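Local coordinates for protein pngf-ii (Elizabethkingia meningoseptica, PDB 4R4X) that probably removes N-linked glycans from glycoproteins and glycopeptides by hydrolysing the bond between the sugar chain and its asparagine, as peptide:N-glycosidase F does, at residues A[5-9]-A[133-137]; A[97-102]-A[113-119]; A[242-247]-A[352-358]; A[248-254]-A[344-350]. All coordinates share one frame; numbering follows the deposited sequence.

Interaction 1: residues A[5-9]-A[133-137]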
loop_
_atom_site.group_PDB
_atom_site.type_symbol
_atom_site.label_atom_id
_atom_site.label_comp_id
_atom_site.label_asym_id
_atom_site.label_seq_id
_atom_site.Cartn_x
_atom_site.Cartn_y
_atom_site.Cartn_z
ATOM N N GLU A 5 -1.310 11.878 42.566
ATOM C CA GLU A 5 -1.965 11.340 41.392
ATOM C C GLU A 5 -3.143 12.222 41.072
ATOM O O GLU A 5 -4.022 12.391 41.914
ATOM C CB GLU A 5 -2.447 9.929 41.693
ATOM C CG GLU A 5 -3.302 9.299 40.616
ATOM C CD GLU A 5 -3.210 7.774 40.650
ATOM O OE1 GLU A 5 -2.442 7.239 41.494
ATOM O OE2 GLU A 5 -3.892 7.115 39.846
ATOM N N ILE A 6 -3.151 12.804 39.878
ATOM C CA ILE A 6 -4.239 13.659 39.441
ATOM C C ILE A 6 -4.991 13.025 38.292
ATOM O O ILE A 6 -4.383 12.589 37.299
ATOM C CB ILE A 6 -3.721 15.043 38.986
ATOM C CG1 ILE A 6 -2.863 15.684 40.094
ATOM C CG2 ILE A 6 -4.907 15.934 38.611
ATOM C CD1 ILE A 6 -1.389 15.341 40.028
ATOM N N THR A 7 -6.309 12.958 38.434
ATOM C CA THR A 7 -7.167 12.327 37.479
ATOM C C THR A 7 -8.029 13.366 36.819
ATOM O O THR A 7 -8.562 14.234 37.491
ATOM C CB THR A 7 -8.081 11.298 38.169
ATOM O OG1 THR A 7 -7.254 10.382 38.903
ATOM C CG2 THR A 7 -8.934 10.563 37.128
ATOM N N TYR A 8 -8.146 13.281 35.502
ATOM C CA TYR A 8 -8.786 14.335 34.717
ATOM C C TYR A 8 -10.021 13.850 33.990
ATOM O O TYR A 8 -10.186 12.651 33.731
ATOM C CB TYR A 8 -7.820 14.896 33.669
ATOM C CG TYR A 8 -6.607 15.595 34.240
ATOM C CD1 TYR A 8 -5.448 14.894 34.504
ATOM C CD2 TYR A 8 -6.619 16.960 34.497
ATOM C CE1 TYR A 8 -4.322 15.524 35.021
ATOM C CE2 TYR A 8 -5.503 17.603 35.024
ATOM C CZ TYR A 8 -4.356 16.891 35.277
ATOM O OH TYR A 8 -3.233 17.510 35.796
ATOM N N GLN A 9 -10.849 14.812 33.618
ATOM C CA GLN A 9 -12.109 14.560 32.918
ATOM C C GLN A 9 -12.271 15.498 31.723
ATOM O O GLN A 9 -12.152 16.721 31.875
ATOM C CB GLN A 9 -13.272 14.756 33.891
ATOM C CG GLN A 9 -14.639 14.477 33.301
ATOM C CD GLN A 9 -15.749 14.677 34.319
ATOM O OE1 GLN A 9 -16.328 13.708 34.810
ATOM N NE2 GLN A 9 -16.028 15.921 34.658
ATOM N N GLY A 133 3.580 24.982 36.579
ATOM C CA GLY A 133 3.037 24.507 37.827
ATOM C C GLY A 133 2.318 23.203 37.555
ATOM O O GLY A 133 2.644 22.499 36.595
ATOM N N LEU A 134 1.372 22.866 38.424
ATOM C CA LEU A 134 0.485 21.724 38.223
ATOM C C LEU A 134 -0.781 22.204 37.527
ATOM O O LEU A 134 -1.597 22.918 38.120
ATOM C CB LEU A 134 0.164 21.051 39.561
ATOM C CG LEU A 134 -0.923 19.979 39.503
ATOM C CD1 LEU A 134 -0.550 18.829 38.558
ATOM C CD2 LEU A 134 -1.169 19.482 40.911
ATOM N N VAL A 135 -0.935 21.811 36.269
ATOM C CA VAL A 135 -2.060 22.230 35.452
ATOM C C VAL A 135 -3.284 21.435 35.853
ATOM O O VAL A 135 -3.293 20.211 35.737
ATOM C CB VAL A 135 -1.767 22.046 33.949
ATOM C CG1 VAL A 135 -2.984 22.376 33.106
ATOM C CG2 VAL A 135 -0.584 22.915 33.528
ATOM N N LEU A 136 -4.323 22.122 36.304
ATOM C CA LEU A 136 -5.558 21.463 36.734
ATOM C C LEU A 136 -6.724 21.597 35.759
ATOM O O LEU A 136 -7.738 20.920 35.918
ATOM C CB LEU A 136 -5.965 21.959 38.125
ATOM C CG LEU A 136 -4.969 21.634 39.235
ATOM C CD1 LEU A 136 -5.515 22.221 40.531
ATOM C CD2 LEU A 136 -4.743 20.123 39.354
ATOM N N LYS A 137 -6.585 22.449 34.755
ATOM C CA LYS A 137 -7.599 22.615 33.738
ATOM C C LYS A 137 -6.988 23.226 32.474
ATOM O O LYS A 137 -6.203 24.186 32.557
ATOM C CB LYS A 137 -8.697 23.544 34.246
ATOM C CG LYS A 137 -9.816 23.818 33.254
ATOM C CD LYS A 137 -10.947 24.550 33.971
ATOM C CE LYS A 137 -11.909 25.187 32.993
ATOM N NZ LYS A 137 -12.923 25.990 33.751
#
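Tyr-8 reaches across to the backbone of Val-135. Its OH donates a hydrogen bond to Val-135 O at 2.7 Å. The hydroxyl oxygen sits almost straight out from the carbonyl, with a C=O...O angle of 173°. The carbonyl oxygen lies in the plane of the phenol ring, at its edge. Leu-136 O lies near the same plane, 4.1 Å from Tyr-8 CE2. Ile-6, two residues earlier, carries the apolar part. Its CD1 meets Leu-134 CD1 tip to tip at 3.9 Å. Tyr-8 OH passes the same methyl, Leu-134 CD1, at 4.1 Å. Leu-134 CG is anti to the backbone N (chi1 171°), which carries its end toward Ile-6. Ile-6 CG2 faces Leu-136 CD2 at 4.3 Å. The two strands do not pair directly. Their axes stay 8.6 Å apart, and side chains bridge the interval inside the strand-rich N-terminal domain, whose family is placed with LolA and LolB. Farther out, Leu-136 and Lys-137 form a classic beta bulge opposite Trp-114. Strand 5-9 is held by backbone bonds to strand 23-27 on one edge and strand 144-154 on the other. Pro-125 packs on both Tyr-8 and Val-135.

Interaction 2: residues A[97-102]-A[113-119]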
loop_
_atom_site.group_PDB
_atom_site.type_symbol
_atom_site.label_atom_id
_atom_site.label_comp_id
_atom_site.label_asym_id
_atom_site.label_seq_id
_atom_site.Cartn_x
_atom_site.Cartn_y
_atom_site.Cartn_z
ATOM N N TYR A 97 -7.475 24.166 45.369
ATOM C CA TYR A 97 -6.130 24.698 45.080
ATOM C C TYR A 97 -6.176 26.043 44.354
ATOM O O TYR A 97 -6.943 26.219 43.407
ATOM C CB TYR A 97 -5.333 23.681 44.235
ATOM C CG TYR A 97 -5.154 22.356 44.944
ATOM C CD1 TYR A 97 -4.295 22.250 46.034
ATOM C CD2 TYR A 97 -5.883 21.236 44.576
ATOM C CE1 TYR A 97 -4.131 21.061 46.708
ATOM C CE2 TYR A 97 -5.731 20.035 45.263
ATOM C CZ TYR A 97 -4.855 19.966 46.331
ATOM O OH TYR A 97 -4.695 18.796 47.021
ATOM N N ASN A 98 -5.332 26.988 44.767
ATOM C CA ASN A 98 -5.262 28.275 44.081
ATOM C C ASN A 98 -4.666 28.120 42.688
ATOM O O ASN A 98 -3.625 27.481 42.544
ATOM C CB ASN A 98 -4.418 29.242 44.876
ATOM C CG ASN A 98 -5.056 29.598 46.199
ATOM O OD1 ASN A 98 -6.221 29.949 46.267
ATOM N ND2 ASN A 98 -4.299 29.461 47.263
ATOM N N VAL A 99 -5.331 28.699 41.690
ATOM C CA VAL A 99 -4.914 28.601 40.289
ATOM C C VAL A 99 -4.817 29.983 39.645
ATOM O O VAL A 99 -5.534 30.924 40.034
ATOM C CB VAL A 99 -5.846 27.693 39.440
ATOM C CG1 VAL A 99 -5.742 26.235 39.908
ATOM C CG2 VAL A 99 -7.299 28.153 39.488
ATOM N N LYS A 100 -3.908 30.069 38.676
ATOM C CA LYS A 100 -3.728 31.215 37.793
ATOM C C LYS A 100 -3.948 30.718 36.381
ATOM O O LYS A 100 -3.689 29.563 36.065
ATOM C CB LYS A 100 -2.308 31.772 37.896
ATOM C CG LYS A 100 -2.007 32.477 39.204
ATOM C CD LYS A 100 -0.534 32.829 39.380
ATOM C CE LYS A 100 -0.013 33.821 38.348
ATOM N NZ LYS A 100 -0.822 35.075 38.259
ATOM N N LYS A 101 -4.459 31.586 35.532
ATOM C CA LYS A 101 -4.633 31.268 34.155
ATOM C C LYS A 101 -3.579 31.937 33.310
ATOM O O LYS A 101 -3.249 33.111 33.518
ATOM C CB LYS A 101 -6.000 31.720 33.676
ATOM C CG LYS A 101 -6.353 31.141 32.324
ATOM C CD LYS A 101 -7.656 31.732 31.792
ATOM C CE LYS A 101 -7.408 32.811 30.760
ATOM N NZ LYS A 101 -8.673 33.239 30.122
ATOM N N ALA A 102 -3.077 31.187 32.334
ATOM C CA ALA A 102 -2.202 31.721 31.291
ATOM C C ALA A 102 -2.712 31.192 29.972
ATOM O O ALA A 102 -3.476 30.209 29.940
ATOM C CB ALA A 102 -0.777 31.289 31.511
ATOM N N VAL A 113 -4.674 27.646 30.118
ATOM C CA VAL A 113 -4.101 26.733 31.091
ATOM C C VAL A 113 -4.243 27.337 32.504
ATOM O O VAL A 113 -3.833 28.475 32.761
ATOM C CB VAL A 113 -2.640 26.437 30.706
ATOM C CG1 VAL A 113 -1.968 25.539 31.713
ATOM C CG2 VAL A 113 -2.607 25.789 29.317
ATOM N N TRP A 114 -4.890 26.587 33.394
ATOM C CA TRP A 114 -5.031 26.983 34.779
ATOM C C TRP A 114 -4.162 26.073 35.631
ATOM O O TRP A 114 -4.316 24.859 35.567
ATOM C CB TRP A 114 -6.458 26.805 35.216
ATOM C CG TRP A 114 -7.417 27.717 34.627
ATOM C CD1 TRP A 114 -8.086 27.562 33.464
ATOM C CD2 TRP A 114 -7.889 28.932 35.211
ATOM N NE1 TRP A 114 -8.957 28.617 33.270
ATOM C CE2 TRP A 114 -8.849 29.472 34.335
ATOM C CE3 TRP A 114 -7.597 29.609 36.390
ATOM C CZ2 TRP A 114 -9.526 30.662 34.604
ATOM C CZ3 TRP A 114 -8.269 30.823 36.658
ATOM C CH2 TRP A 114 -9.218 31.325 35.757
ATOM N N TYR A 115 -3.275 26.659 36.427
ATOM C CA TYR A 115 -2.268 25.879 37.151
ATOM C C TYR A 115 -2.105 26.359 38.576
ATOM O O TYR A 115 -2.285 27.550 38.870
ATOM C CB TYR A 115 -0.922 25.943 36.435
ATOM C CG TYR A 115 -0.332 27.354 36.340
ATOM C CD1 TYR A 115 -0.688 28.212 35.302
ATOM C CD2 TYR A 115 0.544 27.846 37.319
ATOM C CE1 TYR A 115 -0.170 29.498 35.217
ATOM C CE2 TYR A 115 1.067 29.129 37.241
ATOM C CZ TYR A 115 0.712 29.951 36.192
ATOM O OH TYR A 115 1.227 31.230 36.104
ATOM N N THR A 116 -1.745 25.429 39.458
ATOM C CA THR A 116 -1.416 25.755 40.835
ATOM C C THR A 116 0.041 25.488 41.172
ATOM O O THR A 116 0.664 24.562 40.636
ATOM C CB THR A 116 -2.272 24.952 41.851
ATOM O OG1 THR A 116 -1.981 25.395 43.181
ATOM C CG2 THR A 116 -1.994 23.474 41.768
ATOM N N ASN A 117 0.575 26.279 42.104
ATOM C CA ASN A 117 1.866 25.954 42.692
ATOM C C ASN A 117 1.776 25.615 44.164
ATOM O O ASN A 117 2.797 25.502 44.840
ATOM C CB ASN A 117 2.862 27.063 42.415
ATOM C CG ASN A 117 3.422 26.966 41.003
ATOM O OD1 ASN A 117 4.113 26.008 40.669
ATOM N ND2 ASN A 117 3.089 27.909 40.178
ATOM N N ASP A 118 0.557 25.335 44.620
ATOM C CA ASP A 118 0.285 25.050 46.030
ATOM C C ASP A 118 1.051 23.821 46.548
ATOM O O ASP A 118 1.419 23.762 47.723
ATOM C CB ASP A 118 -1.219 24.829 46.256
ATOM C CG ASP A 118 -2.059 26.141 46.207
ATOM O OD1 ASP A 118 -1.573 27.189 45.737
ATOM O OD2 ASP A 118 -3.244 26.086 46.617
ATOM N N LEU A 119 1.262 22.832 45.686
ATOM C CA LEU A 119 1.824 21.554 46.105
ATOM C C LEU A 119 3.309 21.388 45.795
ATOM O O LEU A 119 3.861 20.313 46.034
ATOM C CB LEU A 119 1.052 20.394 45.456
ATOM C CG LEU A 119 -0.422 20.243 45.794
ATOM C CD1 LEU A 119 -1.093 19.214 44.899
ATOM C CD2 LEU A 119 -0.630 19.872 47.254
HETATM O O HOH W 1 -0.507 28.249 43.670
#
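Tyr-97 packs on the turn that follows strand 113-116. Its CE1 touches Leu-119 CD2 at 3.7 Å, and the two side chains cross at about a right angle. Asp-118 OD2 sits at the ring edge and accepts the backbone N of Asn-98 at 2.9 Å. That N-H arrives from above the carboxylate plane. Asn-98 O takes a hydrogen bond from Thr-116 OG1 at 2.7 Å. Thr-116 OG1 accepts Asp-118 N, which makes an ST turn. A water joins Asn-117 N to Asp-118 OD1 and gives Asn-98 O a weak hydrogen bond. Val-99 sets CG2 against Trp-114 CE3 at 3.4 Å. Lys-100 pairs with Tyr-115 through two backbone bonds, and its CB lies over one face of the tyrosine ring. Lys-101 CG points opposite its backbone N (chi1 -167°), sending the chain across the indole. Its CB is 3.5 Å from the centroid of the six-membered ring of Trp-114, a CH-pi contact 4° off the ring normal. NZ forms salt bridges with Glu-90 and Glu-112. Ala-102 exchanges two backbone bonds with Val-113, and its CB meets the edge of the Tyr-115 ring. This is an antiparallel beta hairpin, strands 97-106 and 109-116, with cross-strand pairs alternating between hydrogen-bonded and non-hydrogen-bonded.

Interaction 3: residues A[242-247]-A[352-358]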
loop_
_atom_site.group_PDB
_atom_site.type_symbol
_atom_site.label_atom_id
_atom_site.label_comp_id
_atom_site.label_asym_id
_atom_site.label_seq_id
_atom_site.Cartn_x
_atom_site.Cartn_y
_atom_site.Cartn_z
ATOM N N GLY A 242 20.231 2.192 -16.367
ATOM C CA GLY A 242 20.834 2.162 -17.682
ATOM C C GLY A 242 19.856 2.125 -18.827
ATOM O O GLY A 242 20.118 2.701 -19.874
ATOM N N ASP A 243 18.728 1.443 -18.648
ATOM C CA ASP A 243 17.751 1.305 -19.716
ATOM C C ASP A 243 17.064 2.657 -19.939
ATOM O O ASP A 243 16.610 3.272 -18.990
ATOM C CB ASP A 243 16.735 0.220 -19.327
ATOM C CG ASP A 243 15.736 -0.110 -20.436
ATOM O OD1 ASP A 243 15.885 0.372 -21.575
ATOM O OD2 ASP A 243 14.774 -0.871 -20.155
ATOM N N ALA A 244 16.979 3.103 -21.185
ATOM C CA ALA A 244 16.361 4.383 -21.524
ATOM C C ALA A 244 14.848 4.310 -21.785
ATOM O O ALA A 244 14.197 5.346 -21.862
ATOM C CB ALA A 244 17.039 4.969 -22.752
ATOM N N TYR A 245 14.300 3.108 -21.935
ATOM C CA TYR A 245 12.978 2.944 -22.541
ATOM C C TYR A 245 11.816 2.742 -21.585
ATOM O O TYR A 245 11.999 2.464 -20.404
ATOM C CB TYR A 245 13.033 1.816 -23.577
ATOM C CG TYR A 245 13.948 2.143 -24.727
ATOM C CD1 TYR A 245 13.521 2.955 -25.765
ATOM C CD2 TYR A 245 15.252 1.661 -24.765
ATOM C CE1 TYR A 245 14.358 3.269 -26.826
ATOM C CE2 TYR A 245 16.104 1.967 -25.818
ATOM C CZ TYR A 245 15.652 2.774 -26.843
ATOM O OH TYR A 245 16.482 3.071 -27.890
ATOM N N ASP A 246 10.612 2.922 -22.137
ATOM C CA ASP A 246 9.350 2.787 -21.403
ATOM C C ASP A 246 8.848 1.333 -21.489
ATOM O O ASP A 246 8.181 0.922 -22.460
ATOM C CB ASP A 246 8.283 3.781 -21.892
ATOM C CG ASP A 246 7.960 3.664 -23.382
ATOM O OD1 ASP A 246 8.846 3.303 -24.187
ATOM O OD2 ASP A 246 6.783 3.955 -23.758
ATOM N N ARG A 247 9.161 0.567 -20.453
ATOM C CA ARG A 247 9.024 -0.884 -20.521
ATOM C C ARG A 247 7.745 -1.374 -19.863
ATOM O O ARG A 247 7.243 -0.764 -18.934
ATOM C CB ARG A 247 10.199 -1.575 -19.823
ATOM C CG ARG A 247 11.557 -1.189 -20.358
ATOM C CD ARG A 247 11.731 -1.460 -21.854
ATOM N NE ARG A 247 13.158 -1.442 -22.195
ATOM C CZ ARG A 247 13.650 -1.761 -23.388
ATOM N NH1 ARG A 247 12.847 -2.126 -24.376
ATOM N NH2 ARG A 247 14.964 -1.717 -23.591
ATOM N N ASN A 352 13.076 -5.885 -20.845
ATOM C CA ASN A 352 14.098 -5.006 -21.349
ATOM C C ASN A 352 15.262 -5.810 -21.930
ATOM O O ASN A 352 15.371 -7.017 -21.707
ATOM C CB ASN A 352 14.612 -4.083 -20.232
ATOM C CG ASN A 352 15.493 -4.811 -19.220
ATOM O OD1 ASN A 352 16.737 -4.803 -19.326
ATOM N ND2 ASN A 352 14.869 -5.447 -18.245
ATOM N N TYR A 353 16.157 -5.119 -22.631
ATOM C CA TYR A 353 17.324 -5.765 -23.273
ATOM C C TYR A 353 18.596 -5.076 -22.807
ATOM O O TYR A 353 19.622 -5.154 -23.474
ATOM C CB TYR A 353 17.218 -5.726 -24.817
ATOM C CG TYR A 353 16.259 -6.760 -25.394
ATOM C CD1 TYR A 353 16.630 -8.105 -25.488
ATOM C CD2 TYR A 353 14.964 -6.400 -25.815
ATOM C CE1 TYR A 353 15.757 -9.062 -26.000
ATOM C CE2 TYR A 353 14.083 -7.350 -26.330
ATOM C CZ TYR A 353 14.483 -8.678 -26.427
ATOM O OH TYR A 353 13.626 -9.651 -26.935
ATOM N N ASP A 354 18.548 -4.435 -21.645
ATOM C CA ASP A 354 19.666 -3.627 -21.176
ATOM C C ASP A 354 20.490 -4.295 -20.075
ATOM O O ASP A 354 19.939 -4.768 -19.072
ATOM C CB ASP A 354 19.163 -2.277 -20.642
ATOM C CG ASP A 354 20.280 -1.275 -20.515
ATOM O OD1 ASP A 354 20.658 -0.730 -21.572
ATOM O OD2 ASP A 354 20.817 -1.072 -19.407
ATOM N N LYS A 355 21.816 -4.268 -20.218
ATOM C CA LYS A 355 22.689 -4.863 -19.209
ATOM C C LYS A 355 22.584 -4.181 -17.841
ATOM O O LYS A 355 22.776 -4.817 -16.794
ATOM C CB LYS A 355 24.152 -4.813 -19.678
ATOM C CG LYS A 355 25.117 -5.562 -18.767
ATOM C CD LYS A 355 26.560 -5.552 -19.281
ATOM C CE LYS A 355 26.720 -6.174 -20.673
ATOM N NZ LYS A 355 26.179 -7.568 -20.778
ATOM N N GLY A 356 22.336 -2.875 -17.838
ATOM C CA GLY A 356 22.189 -2.159 -16.568
ATOM C C GLY A 356 20.761 -2.344 -16.064
ATOM O O GLY A 356 20.529 -2.669 -14.909
ATOM N N GLY A 357 19.802 -2.125 -16.957
ATOM C CA GLY A 357 18.400 -2.416 -16.684
ATOM C C GLY A 357 17.772 -1.442 -15.711
ATOM O O GLY A 357 17.819 -0.225 -15.917
ATOM N N HIS A 358 17.151 -2.004 -14.675
ATOM C CA HIS A 358 16.335 -1.292 -13.705
ATOM C C HIS A 358 16.640 -1.811 -12.319
ATOM O O HIS A 358 17.179 -2.903 -12.164
ATOM C CB HIS A 358 14.838 -1.522 -13.965
ATOM C CG HIS A 358 14.409 -1.091 -15.320
ATOM N ND1 HIS A 358 13.713 0.075 -15.535
ATOM C CD2 HIS A 358 14.626 -1.632 -16.539
ATOM C CE1 HIS A 358 13.480 0.211 -16.828
ATOM N NE2 HIS A 358 14.040 -0.801 -17.456
#
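The guanidinium of Arg-247 lies between Tyr-245 CB on one face and Asn-352 CA on the other, 3.7 Å above the plane. Its edge meets the carboxylate of Asp-243. This cluster joins two loops of the first PNGase F-type region, one leading into strand 248-253 and the other following strand 343-350. Asp-243 to Arg-247 (Asp-Ala-Tyr-Asp-Arg) resembles the PNGase F segment Asp-Glu-Trp-Asp-Arg, which holds that enzyme's catalytic aspartate, consistent with a place near the active site. Arg-247 grips Asp-243 side-on. NE meets the syn lone pair of Asp-243 OD2 at 2.7 Å in a salt bridge, and NH2 reaches OD1. His-358 presents its edge, and the ring and carboxylate planes are 85° apart. His-358 NE2 donates to Asp-243 OD2 at 2.8 Å from the anti side. OD1 also takes two donors, Arg-247 NH2 and Tyr-245 N, from opposite faces of the carboxylate. The bond from Tyr-245 N closes an Asx turn. Four bonds thus fix the rotation of the Asp-243 carboxylate, which a chi1 of -174° turns toward Arg-247 and His-358. Asn-352 CB lies 3.2 Å from Asp-243 OD2. Asp-354 crosses Asp-243 at a slant, CB to CB 3.7 Å, with the two carboxylate planes nearly parallel. A weak bond runs from Asp-243 N to Gly-357 O. Asp-354 OD2 holds two backbone nitrogens, with Gly-357 N at 2.9 Å on its anti lone pair.

Interaction 4: residues A[248-254]-A[344-350]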
loop_
_atom_site.group_PDB
_atom_site.type_symbol
_atom_site.label_atom_id
_atom_site.label_comp_id
_atom_site.label_asym_id
_atom_site.label_seq_id
_atom_site.Cartn_x
_atom_site.Cartn_y
_atom_site.Cartn_z
ATOM N N THR A 248 7.237 -2.479 -20.381
ATOM C CA THR A 248 6.121 -3.155 -19.786
ATOM C C THR A 248 6.623 -3.861 -18.545
ATOM O O THR A 248 7.682 -4.527 -18.580
ATOM C CB THR A 248 5.541 -4.184 -20.771
ATOM O OG1 THR A 248 5.158 -3.510 -21.983
ATOM C CG2 THR A 248 4.340 -4.877 -20.165
ATOM N N GLY A 249 5.889 -3.648 -17.465
ATOM C CA GLY A 249 6.114 -4.268 -16.177
ATOM C C GLY A 249 4.874 -4.954 -15.594
ATOM O O GLY A 249 3.716 -4.603 -15.886
ATOM N N ASP A 250 5.132 -5.953 -14.763
ATOM C CA ASP A 250 4.082 -6.629 -14.007
ATOM C C ASP A 250 4.650 -7.031 -12.666
ATOM O O ASP A 250 5.790 -7.489 -12.583
ATOM C CB ASP A 250 3.652 -7.929 -14.704
ATOM C CG ASP A 250 2.295 -7.842 -15.389
ATOM O OD1 ASP A 250 1.516 -6.889 -15.182
ATOM O OD2 ASP A 250 1.992 -8.776 -16.154
ATOM N N VAL A 251 3.839 -6.888 -11.636
ATOM C CA VAL A 251 4.002 -7.611 -10.389
ATOM C C VAL A 251 2.926 -8.682 -10.445
ATOM O O VAL A 251 1.741 -8.385 -10.695
ATOM C CB VAL A 251 3.801 -6.718 -9.171
ATOM C CG1 VAL A 251 3.972 -7.517 -7.891
ATOM C CG2 VAL A 251 4.773 -5.550 -9.216
ATOM N N PHE A 252 3.350 -9.927 -10.267
ATOM C CA PHE A 252 2.486 -11.070 -10.488
ATOM C C PHE A 252 2.640 -12.086 -9.379
ATOM O O PHE A 252 3.636 -12.082 -8.650
ATOM C CB PHE A 252 2.768 -11.727 -11.851
ATOM C CG PHE A 252 4.156 -12.291 -12.005
ATOM C CD1 PHE A 252 5.193 -11.509 -12.473
ATOM C CD2 PHE A 252 4.418 -13.623 -11.694
ATOM C CE1 PHE A 252 6.482 -12.027 -12.611
ATOM C CE2 PHE A 252 5.690 -14.155 -11.851
ATOM C CZ PHE A 252 6.737 -13.346 -12.294
ATOM N N ILE A 253 1.615 -12.905 -9.229
ATOM C CA ILE A 253 1.670 -14.107 -8.408
ATOM C C ILE A 253 1.339 -15.305 -9.289
ATOM O O ILE A 253 0.731 -15.164 -10.368
ATOM C CB ILE A 253 0.746 -14.049 -7.164
ATOM C CG1 ILE A 253 -0.713 -13.861 -7.563
ATOM C CG2 ILE A 253 1.173 -12.914 -6.231
ATOM C CD1 ILE A 253 -1.708 -13.987 -6.434
ATOM N N ILE A 254 1.733 -16.496 -8.828
ATOM C CA ILE A 254 1.559 -17.700 -9.608
ATOM C C ILE A 254 0.572 -18.635 -8.897
ATOM O O ILE A 254 0.931 -19.272 -7.890
ATOM C CB ILE A 254 2.911 -18.411 -9.850
ATOM C CG1 ILE A 254 3.850 -17.494 -10.632
ATOM C CG2 ILE A 254 2.690 -19.708 -10.623
ATOM C CD1 ILE A 254 5.259 -17.998 -10.784
ATOM N N ILE A 344 3.183 -17.956 -1.183
ATOM C CA ILE A 344 2.929 -17.620 -2.595
ATOM C C ILE A 344 4.226 -17.433 -3.337
ATOM O O ILE A 344 5.232 -17.030 -2.733
ATOM C CB ILE A 344 2.089 -16.337 -2.719
ATOM C CG1 ILE A 344 2.874 -15.101 -2.247
ATOM C CG2 ILE A 344 0.799 -16.503 -1.948
ATOM C CD1 ILE A 344 2.123 -13.779 -2.335
ATOM N N LEU A 345 4.214 -17.759 -4.624
ATOM C CA LEU A 345 5.264 -17.349 -5.533
ATOM C C LEU A 345 4.879 -15.973 -6.091
ATOM O O LEU A 345 3.871 -15.853 -6.808
ATOM C CB LEU A 345 5.406 -18.341 -6.690
ATOM C CG LEU A 345 5.910 -19.734 -6.308
ATOM C CD1 LEU A 345 5.644 -20.726 -7.432
ATOM C CD2 LEU A 345 7.401 -19.686 -6.000
ATOM N N ILE A 346 5.707 -14.973 -5.784
ATOM C CA ILE A 346 5.482 -13.578 -6.185
ATOM C C ILE A 346 6.697 -13.043 -6.948
ATOM O O ILE A 346 7.855 -13.290 -6.573
ATOM C CB ILE A 346 5.102 -12.673 -4.988
ATOM C CG1 ILE A 346 4.948 -11.198 -5.419
ATOM C CG2 ILE A 346 6.134 -12.763 -3.869
ATOM C CD1 ILE A 346 4.157 -10.368 -4.432
ATOM N N GLY A 347 6.428 -12.346 -8.051
ATOM C CA GLY A 347 7.500 -11.890 -8.922
ATOM C C GLY A 347 7.299 -10.523 -9.512
ATOM O O GLY A 347 6.234 -9.917 -9.410
ATOM N N ALA A 348 8.368 -10.027 -10.115
ATOM C CA ALA A 348 8.303 -8.778 -10.835
ATOM C C ALA A 348 8.980 -8.999 -12.175
ATOM O O ALA A 348 9.952 -9.746 -12.263
ATOM C CB ALA A 348 8.992 -7.690 -10.046
ATOM N N PHE A 349 8.415 -8.391 -13.214
ATOM C CA PHE A 349 8.914 -8.472 -14.581
ATOM C C PHE A 349 9.052 -7.062 -15.115
ATOM O O PHE A 349 8.150 -6.247 -14.941
ATOM C CB PHE A 349 7.924 -9.258 -15.458
ATOM C CG PHE A 349 8.074 -9.051 -16.945
ATOM C CD1 PHE A 349 9.134 -9.603 -17.653
ATOM C CD2 PHE A 349 7.108 -8.349 -17.660
ATOM C CE1 PHE A 349 9.243 -9.422 -19.025
ATOM C CE2 PHE A 349 7.196 -8.184 -19.036
ATOM C CZ PHE A 349 8.261 -8.721 -19.724
ATOM N N ILE A 350 10.191 -6.771 -15.733
ATOM C CA ILE A 350 10.316 -5.605 -16.615
ATOM C C ILE A 350 11.018 -6.078 -17.895
ATOM O O ILE A 350 12.203 -6.426 -17.880
ATOM C CB ILE A 350 11.093 -4.440 -15.966
ATOM C CG1 ILE A 350 10.404 -3.980 -14.675
ATOM C CG2 ILE A 350 11.181 -3.282 -16.965
ATOM C CD1 ILE A 350 11.196 -2.982 -13.852
#
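Strands 248-253 and 344-350 are antiparallel neighbours in a large sheet of the PNGase F-type region, consistent with the jelly-roll sandwich of that family. Asp-250 and Phe-349 form a hydrogen-bonded pair, as do Phe-252 and Gly-347. In the first pair, Phe-349 N donates to Asp-250 O at 2.8 Å. In the second, Gly-347 N donates to Phe-252 O at 2.9 Å. Each pair has a return bond. Three non-hydrogen-bonded pairs alternate with these: Gly-249 with Ile-350 before the first, Val-251 with Ala-348 between the two, and Ile-253 with Ile-346 after the second. A fifth backbone bond, Ile-254 N to Leu-345 O, extends the ladder, and there Ile-254 CB packs on Leu-345 CB at 4.0 Å.

The aromatic detail is on the face of Asp-250, Phe-252 and Phe-349. The ring of Phe-252 lies directly on the backbone of Gly-347. Gly-347 CA is 3.9 Å from the ring centroid, 19° off the normal, a CH-pi contact. Phe-252 CG stands between the backbone N and the carbonyl carbon (chi1 63°), which turns the ring across to the partner strand. Phe-252 CE1 also meets Phe-349 CB at 4.2 Å. The ring of Phe-349 leans back toward the start of the first strand, with CE2 3.7 Å from Thr-248 O.

The other face is aliphatic. Ile-253 CG2 touches Ile-344 CD1 and Ile-346 CB, each at 4.1 Å.

Strand 297-303 pairs with the far edge of 248-253, and strand 216-222 with that of 344-350. Strand 358-367 covers the aliphatic face, with Leu-362 on Val-251 and Ile-360 on Ala-348 and Ile-350.

How the interactions relate
The four contacts form two groups. Interactions 1 and 2 share the N-terminal domain, with centres about 10 Å apart. Strand 109-116 pairs with strand 134-140, and Leu-136 N lies 2.8 Å from Trp-114 O, probably a hydrogen bond. Interactions 3 and 4 lie in the PNGase F-type region, with centres about 17 Å apart. The chain runs straight from 242-247 into 248-254, and Ile-350 CG2 packs 3.5 Å from Arg-247 CB. The two groups lie on opposite sides of the chain's centre. Centres of interactions 1 and 4 are about 56 Å apart. No segment contains a residue of the two zinc sites, Glu-52 with Asp-159 and His-542 with His-545, the latter probably on a purification tag.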